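Local coordinates for uncharacterized protein (Rhodobacter sphaeroides, PDB 3PU2) that is of unknown function but belongs to the AHA1 family of the SRPBCC superfamily, whose namesake activates the Hsp90 ATPase, at residues I81-E93 and G101-V113. Numbering follows the deposited sequence.
Sequences ILAEPPHRLIHSE and GGETLVTLQLLPV
Val106 sets its CB over one face of the His91 imidazole, a CH-pi contact 4.1 Å from the ring centroid and 23° off the normal, while Glu93 CG lies at the ring's edge, in its plane. A chi1 of 68° tucks the ring between backbone N and carbonyl, bringing it alongside the valine. On the other side of the sheet, the Arg88 guanidinium has Ile90 CD1 over one face and Glu84 OE2 at its edge; NH2 donates to the syn side of that carboxylate oxygen in a salt bridge across a classic beta bulge. The Gln109 side chain runs alongside Arg88, bringing its amide to the CD and CG methylenes, the amide plane 32° from the guanidinium. A leucine in place of Arg88 would probably leave the Glu84 carboxylate without its charged mate and uncover Ile90 CD1. Next along this face, Ile90 CG1 packs on Thr107 CG2 and Ile90 CG2 on Leu105 CG, each pair 4.0 Å apart. Backbone hydrogen bonds tie the antiparallel hairpin, from Leu110 N to His87 O at 2.8 Å through to the Glu93–Thr104 pair. On the face of His91 and Val106, Leu89 CD2 meets Leu108 CD1 at 3.9 Å, and Leu89 also touches Trp29 of helix 25-33. Strand 73-84, whose Arg79 N is hydrogen-bonded to Ser92 OG, and strand 116-124 flank the hairpin within the antiparallel sheet of this Bet v 1-like fold.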
ATOM      1  N   ILE A  81       2.061  11.061  -7.973  1.00 52.45           N
ATOM      2  CA  ILE A  81       2.858  12.295  -8.046  1.00 33.72           C
ATOM      3  C   ILE A  81       4.119  12.088  -8.866  1.00 42.63           C
ATOM      4  O   ILE A  81       4.562  12.980  -9.578  1.00 56.82           O
ATOM      5  CB  ILE A  81       3.311  12.767  -6.669  1.00 31.44           C
ATOM      6  CG1 ILE A  81       2.124  12.873  -5.717  1.00 26.33           C
ATOM      7  CG2 ILE A  81       3.955  14.112  -6.778  1.00 23.87           C
ATOM      8  CD1 ILE A  81       0.961  13.669  -6.261  1.00 31.65           C
ATOM      9  N   LEU A  82       4.714  10.910  -8.738  1.00 54.94           N
ATOM     10  CA  LEU A  82       5.909  10.581  -9.498  1.00 63.47           C
ATOM     11  C   LEU A  82       6.137   9.074  -9.485  1.00 58.95           C
ATOM     12  O   LEU A  82       5.775   8.399  -8.518  1.00 65.25           O
ATOM     13  CB  LEU A  82       7.128  11.326  -8.941  1.00 66.01           C
ATOM     14  CG  LEU A  82       8.072  10.719  -7.904  1.00 57.65           C
ATOM     15  CD1 LEU A  82       8.608   9.386  -8.390  1.00 38.87           C
ATOM     16  CD2 LEU A  82       9.237  11.693  -7.672  1.00 46.44           C
ATOM     17  N   ALA A  83       6.746   8.556 -10.551  1.00 52.72           N
ATOM     18  CA  ALA A  83       6.989   7.120 -10.664  1.00 53.62           C
ATOM     19  C   ALA A  83       8.270   6.751 -11.414  1.00 57.63           C
ATOM     20  O   ALA A  83       8.398   6.971 -12.630  1.00 55.81           O
ATOM     21  CB  ALA A  83       5.782   6.441 -11.329  1.00 45.28           C
ATOM     22  N   GLU A  84       9.203   6.160 -10.673  1.00 63.07           N
ATOM     23  CA  GLU A  84      10.484   5.724 -11.211  1.00 68.33           C
ATOM     24  C   GLU A  84      10.602   4.188 -11.154  1.00 66.40           C
ATOM     25  O   GLU A  84      11.299   3.640 -10.296  1.00 73.76           O
ATOM     26  CB  GLU A  84      11.603   6.361 -10.389  1.00 76.01           C
ATOM     27  CG  GLU A  84      11.559   7.883 -10.361  1.00 90.34           C
ATOM     28  CD  GLU A  84      12.373   8.477  -9.222  1.00100.29           C
ATOM     29  OE1 GLU A  84      13.421   7.901  -8.857  1.00109.58           O
ATOM     30  OE2 GLU A  84      11.967   9.534  -8.695  1.00 96.87           O
ATOM     31  N   PRO A  85       9.909   3.470 -12.055  1.00 45.79           N
ATOM     32  CA  PRO A  85      10.034   2.009 -11.988  1.00 44.62           C
ATOM     33  C   PRO A  85      11.462   1.495 -12.087  1.00 59.95           C
ATOM     34  O   PRO A  85      12.211   1.904 -12.971  1.00 72.81           O
ATOM     35  CB  PRO A  85       9.136   1.505 -13.140  1.00 45.44           C
ATOM     36  CG  PRO A  85       8.888   2.725 -14.028  1.00 40.31           C
ATOM     37  CD  PRO A  85       8.872   3.876 -13.027  1.00 44.81           C
ATOM     38  N   PRO A  86      11.842   0.565 -11.195  1.00 67.84           N
ATOM     39  CA  PRO A  86      10.922   0.070 -10.169  1.00 68.92           C
ATOM     40  C   PRO A  86      11.092   0.495  -8.703  1.00 74.91           C
ATOM     41  O   PRO A  86      10.420  -0.050  -7.825  1.00 92.57           O
ATOM     42  CB  PRO A  86      10.852  -1.405 -10.477  1.00 68.19           C
ATOM     43  CG  PRO A  86      12.293  -1.710 -10.803  1.00 71.79           C
ATOM     44  CD  PRO A  86      12.782  -0.506 -11.592  1.00 66.58           C
ATOM     45  N   HIS A  87      11.936   1.483  -8.427  1.00 65.65           N
ATOM     46  CA  HIS A  87      12.378   1.768  -7.068  1.00 79.45           C
ATOM     47  C   HIS A  87      11.590   2.791  -6.282  1.00 77.06           C
ATOM     48  O   HIS A  87      11.725   2.873  -5.061  1.00 87.95           O
ATOM     49  CB  HIS A  87      13.850   2.200  -7.035  1.00 97.86           C
ATOM     50  CG  HIS A  87      14.458   2.453  -8.383  1.00106.46           C
ATOM     51  ND1 HIS A  87      15.095   1.467  -9.107  1.00116.81           N
ATOM     52  CD2 HIS A  87      14.568   3.587  -9.117  1.00 99.47           C
ATOM     53  CE1 HIS A  87      15.575   1.983 -10.225  1.00114.50           C
ATOM     54  NE2 HIS A  87      15.267   3.268 -10.256  1.00104.85           N
ATOM     55  N   ARG A  88      10.783   3.583  -6.963  1.00 61.54           N
ATOM     56  CA  ARG A  88      10.056   4.603  -6.235  1.00 50.10           C
ATOM     57  C   ARG A  88       8.725   4.989  -6.845  1.00 43.24           C
ATOM     58  O   ARG A  88       8.572   5.035  -8.062  1.00 50.10           O
ATOM     59  CB  ARG A  88      10.946   5.840  -6.099  1.00 60.67           C
ATOM     60  CG  ARG A  88      10.618   6.685  -4.899  1.00 71.61           C
ATOM     61  CD  ARG A  88      11.645   7.783  -4.676  1.00 76.98           C
ATOM     62  NE  ARG A  88      11.644   8.778  -5.742  1.00 75.08           N
ATOM     63  CZ  ARG A  88      11.849  10.076  -5.540  1.00 78.06           C
ATOM     64  NH1 ARG A  88      12.067  10.528  -4.312  1.00 85.56           N
ATOM     65  NH2 ARG A  88      11.838  10.920  -6.560  1.00 72.34           N
ATOM     66  N   LEU A  89       7.753   5.245  -5.981  1.00 45.10           N
ATOM     67  CA  LEU A  89       6.424   5.667  -6.413  1.00 43.51           C
ATOM     68  C   LEU A  89       5.844   6.491  -5.284  1.00 47.69           C
ATOM     69  O   LEU A  89       5.974   6.148  -4.102  1.00 42.52           O
ATOM     70  CB  LEU A  89       5.507   4.477  -6.697  1.00 35.43           C
ATOM     71  CG  LEU A  89       4.099   4.881  -7.148  1.00 43.26           C
ATOM     72  CD1 LEU A  89       3.987   4.747  -8.636  1.00 32.23           C
ATOM     73  CD2 LEU A  89       3.067   3.981  -6.492  1.00 49.04           C
ATOM     74  N   ILE A  90       5.212   7.592  -5.653  1.00 53.01           N
ATOM     75  CA  ILE A  90       4.619   8.482  -4.676  1.00 41.37           C
ATOM     76  C   ILE A  90       3.232   8.859  -5.167  1.00 40.93           C
ATOM     77  O   ILE A  90       3.043   9.224  -6.343  1.00 40.97           O
ATOM     78  CB  ILE A  90       5.443   9.762  -4.536  1.00 44.67           C
ATOM     79  CG1 ILE A  90       6.883   9.414  -4.172  1.00 46.26           C
ATOM     80  CG2 ILE A  90       4.797  10.673  -3.504  1.00 49.99           C
ATOM     81  CD1 ILE A  90       7.816  10.605  -4.111  1.00 50.44           C
ATOM     82  N   HIS A  91       2.254   8.742  -4.283  1.00 35.12           N
ATOM     83  CA  HIS A  91       0.908   9.117  -4.650  1.00 33.20           C
ATOM     84  C   HIS A  91       0.206   9.621  -3.427  1.00 40.59           C
ATOM     85  O   HIS A  91       0.661   9.416  -2.296  1.00 36.42           O
ATOM     86  CB  HIS A  91       0.130   7.939  -5.237  1.00 35.56           C
ATOM     87  CG  HIS A  91      -0.172   6.847  -4.256  1.00 41.17           C
ATOM     88  ND1 HIS A  91       0.590   5.701  -4.156  1.00 51.57           N
ATOM     89  CD2 HIS A  91      -1.169   6.715  -3.349  1.00 41.58           C
ATOM     90  CE1 HIS A  91       0.073   4.910  -3.232  1.00 48.12           C
ATOM     91  NE2 HIS A  91      -0.994   5.503  -2.727  1.00 50.97           N
ATOM     92  N   SER A  92      -0.899  10.305  -3.653  1.00 38.02           N
ATOM     93  CA  SER A  92      -1.678  10.812  -2.548  1.00 34.94           C
ATOM     94  C   SER A  92      -2.782   9.779  -2.338  1.00 40.27           C
ATOM     95  O   SER A  92      -3.056   8.983  -3.232  1.00 39.62           O
ATOM     96  CB  SER A  92      -2.264  12.172  -2.925  1.00 38.42           C
ATOM     97  OG  SER A  92      -2.915  12.107  -4.187  1.00 45.28           O
ATOM     98  N   GLU A  93      -3.381   9.765  -1.152  1.00 30.35           N
ATOM     99  CA  GLU A  93      -4.476   8.852  -0.865  1.00 29.65           C
ATOM    100  C   GLU A  93      -5.501   9.627  -0.068  1.00 37.55           C
ATOM    101  O   GLU A  93      -5.149  10.499   0.730  1.00 40.32           O
ATOM    102  CB  GLU A  93      -4.022   7.664  -0.026  1.00 38.67           C
ATOM    103  CG  GLU A  93      -3.541   6.439  -0.775  1.00 55.67           C
ATOM    104  CD  GLU A  93      -3.569   5.183   0.110  1.00 76.39           C
ATOM    105  OE1 GLU A  93      -3.790   5.315   1.338  1.00 83.30           O
ATOM    106  OE2 GLU A  93      -3.371   4.064  -0.421  1.00 74.22           O
ATOM    107  N   GLY A 101      -9.135  10.975   8.174  1.00101.14           N
ATOM    108  CA  GLY A 101      -7.908  11.534   8.710  1.00 87.07           C
ATOM    109  C   GLY A 101      -7.635  12.830   7.961  1.00 80.79           C
ATOM    110  O   GLY A 101      -7.532  13.902   8.555  1.00 90.09           O
ATOM    111  N   GLY A 102      -7.557  12.721   6.638  1.00 72.29           N
ATOM    112  CA  GLY A 102      -7.283  13.853   5.764  1.00 59.63           C
ATOM    113  C   GLY A 102      -6.517  13.274   4.581  1.00 55.50           C
ATOM    114  O   GLY A 102      -6.299  12.052   4.538  1.00 47.50           O
ATOM    115  N   GLU A 103      -6.099  14.102   3.628  1.00 50.32           N
ATOM    116  CA  GLU A 103      -5.356  13.566   2.485  1.00 46.99           C
ATOM    117  C   GLU A 103      -3.964  13.122   2.937  1.00 45.38           C
ATOM    118  O   GLU A 103      -3.301  13.841   3.670  1.00 60.39           O
ATOM    119  CB  GLU A 103      -5.232  14.615   1.370  1.00 35.37           C
ATOM    120  CG  GLU A 103      -4.842  14.023   0.003  1.00 46.34           C
ATOM    121  CD  GLU A 103      -5.156  14.952  -1.173  1.00 71.25           C
ATOM    122  OE1 GLU A 103      -6.235  15.591  -1.169  1.00 73.08           O
ATOM    123  OE2 GLU A 103      -4.335  15.036  -2.114  1.00 87.87           O
ATOM    124  N   THR A 104      -3.519  11.944   2.514  1.00 33.98           N
ATOM    125  CA  THR A 104      -2.198  11.464   2.919  1.00 29.93           C
ATOM    126  C   THR A 104      -1.258  11.254   1.734  1.00 35.70           C
ATOM    127  O   THR A 104      -1.704  11.017   0.598  1.00 37.75           O
ATOM    128  CB  THR A 104      -2.290  10.113   3.691  1.00 44.07           C
ATOM    129  OG1 THR A 104      -2.828   9.099   2.837  1.00 53.94           O
ATOM    130  CG2 THR A 104      -3.189  10.249   4.914  1.00 56.22           C
ATOM    131  N   LEU A 105       0.044  11.335   1.992  1.00 43.66           N
ATOM    132  CA  LEU A 105       1.024  11.117   0.925  1.00 42.07           C
ATOM    133  C   LEU A 105       1.808   9.853   1.250  1.00 42.92           C
ATOM    134  O   LEU A 105       2.468   9.770   2.291  1.00 42.76           O
ATOM    135  CB  LEU A 105       1.985  12.292   0.811  1.00 51.01           C
ATOM    136  CG  LEU A 105       2.823  12.273  -0.467  1.00 62.49           C
ATOM    137  CD1 LEU A 105       2.067  12.990  -1.580  1.00 60.63           C
ATOM    138  CD2 LEU A 105       4.156  12.956  -0.211  1.00 63.11           C
ATOM    139  N   VAL A 106       1.744   8.888   0.339  1.00 33.88           N
ATOM    140  CA  VAL A 106       2.379   7.594   0.509  1.00 33.26           C
ATOM    141  C   VAL A 106       3.602   7.392  -0.355  1.00 39.32           C
ATOM    142  O   VAL A 106       3.546   7.559  -1.566  1.00 45.42           O
ATOM    143  CB  VAL A 106       1.387   6.495   0.170  1.00 36.25           C
ATOM    144  CG1 VAL A 106       1.988   5.158   0.466  1.00 19.08           C
ATOM    145  CG2 VAL A 106       0.107   6.705   0.956  1.00 39.69           C
ATOM    146  N   THR A 107       4.699   6.984   0.270  1.00 53.54           N
ATOM    147  CA  THR A 107       5.959   6.784  -0.439  1.00 60.05           C
ATOM    148  C   THR A 107       6.439   5.335  -0.396  1.00 55.05           C
ATOM    149  O   THR A 107       6.616   4.762   0.670  1.00 66.09           O
ATOM    150  CB  THR A 107       7.053   7.684   0.181  1.00 68.69           C
ATOM    151  OG1 THR A 107       6.513   8.993   0.416  1.00 64.81           O
ATOM    152  CG2 THR A 107       8.266   7.786  -0.740  1.00 64.69           C
ATOM    153  N   LEU A 108       6.651   4.750  -1.565  1.00 43.92           N
ATOM    154  CA  LEU A 108       7.123   3.378  -1.652  1.00 48.09           C
ATOM    155  C   LEU A 108       8.497   3.359  -2.290  1.00 58.37           C
ATOM    156  O   LEU A 108       8.695   3.853  -3.401  1.00 58.37           O
ATOM    157  CB  LEU A 108       6.184   2.519  -2.506  1.00 34.13           C
ATOM    158  CG  LEU A 108       4.701   2.513  -2.129  1.00 40.38           C
ATOM    159  CD1 LEU A 108       3.919   1.926  -3.284  1.00 54.18           C
ATOM    160  CD2 LEU A 108       4.454   1.733  -0.840  1.00 38.96           C
ATOM    161  N   GLN A 109       9.444   2.768  -1.588  1.00 70.17           N
ATOM    162  CA  GLN A 109      10.802   2.669  -2.087  1.00 81.13           C
ATOM    163  C   GLN A 109      11.181   1.187  -2.130  1.00 78.36           C
ATOM    164  O   GLN A 109      11.052   0.476  -1.130  1.00 76.23           O
ATOM    165  CB  GLN A 109      11.740   3.423  -1.140  1.00 90.06           C
ATOM    166  CG  GLN A 109      12.947   4.083  -1.787  1.00 96.04           C
ATOM    167  CD  GLN A 109      12.888   5.599  -1.675  1.00105.35           C
ATOM    168  OE1 GLN A 109      12.441   6.143  -0.661  1.00 96.36           O
ATOM    169  NE2 GLN A 109      13.349   6.289  -2.712  1.00116.14           N
ATOM    170  N   LEU A 110      11.638   0.724  -3.290  1.00 68.15           N
ATOM    171  CA  LEU A 110      12.050  -0.666  -3.453  1.00 66.14           C
ATOM    172  C   LEU A 110      13.562  -0.796  -3.695  1.00 82.64           C
ATOM    173  O   LEU A 110      14.055  -0.436  -4.759  1.00 88.21           O
ATOM    174  CB  LEU A 110      11.296  -1.316  -4.616  1.00 51.98           C
ATOM    175  CG  LEU A 110       9.788  -1.533  -4.504  1.00 45.63           C
ATOM    176  CD1 LEU A 110       9.044  -0.242  -4.794  1.00 48.36           C
ATOM    177  CD2 LEU A 110       9.379  -2.590  -5.510  1.00 46.50           C
ATOM    178  N   LEU A 111      14.289  -1.308  -2.704  1.00 81.83           N
ATOM    179  CA  LEU A 111      15.736  -1.498  -2.822  1.00 91.63           C
ATOM    180  C   LEU A 111      16.094  -2.975  -2.713  1.00 99.99           C
ATOM    181  O   LEU A 111      15.653  -3.661  -1.791  1.00104.38           O
ATOM    182  CB  LEU A 111      16.483  -0.717  -1.736  1.00 98.37           C
ATOM    183  CG  LEU A 111      15.965  -0.835  -0.302  1.00107.76           C
ATOM    184  CD1 LEU A 111      17.111  -0.691   0.683  1.00107.56           C
ATOM    185  CD2 LEU A 111      14.902   0.227  -0.063  1.00113.75           C
ATOM    186  N   PRO A 112      16.899  -3.489  -3.660  1.00103.48           N
ATOM    187  CA  PRO A 112      17.299  -4.898  -3.640  1.00 98.56           C
ATOM    188  C   PRO A 112      18.123  -5.217  -2.406  1.00 94.76           C
ATOM    189  O   PRO A 112      19.056  -4.492  -2.076  1.00101.81           O
ATOM    190  CB  PRO A 112      18.112  -5.048  -4.921  1.00 97.67           C
ATOM    191  CG  PRO A 112      17.505  -4.025  -5.825  1.00103.59           C
ATOM    192  CD  PRO A 112      17.354  -2.842  -4.902  1.00102.21           C
ATOM    193  N   VAL A 113      17.755  -6.295  -1.724  1.00 70.43           N
ATOM    194  CA  VAL A 113      18.451  -6.755  -0.528  1.00 70.52           C
ATOM    195  C   VAL A 113      18.752  -8.221  -0.783  1.00 74.52           C
ATOM    196  O   VAL A 113      18.168  -8.812  -1.682  1.00 80.57           O
ATOM    197  CB  VAL A 113      17.564  -6.611   0.730  1.00 69.43           C
ATOM    198  CG1 VAL A 113      18.202  -7.317   1.925  1.00 70.33           C
ATOM    199  CG2 VAL A 113      17.383  -5.143   1.052  1.00 71.99           C
TER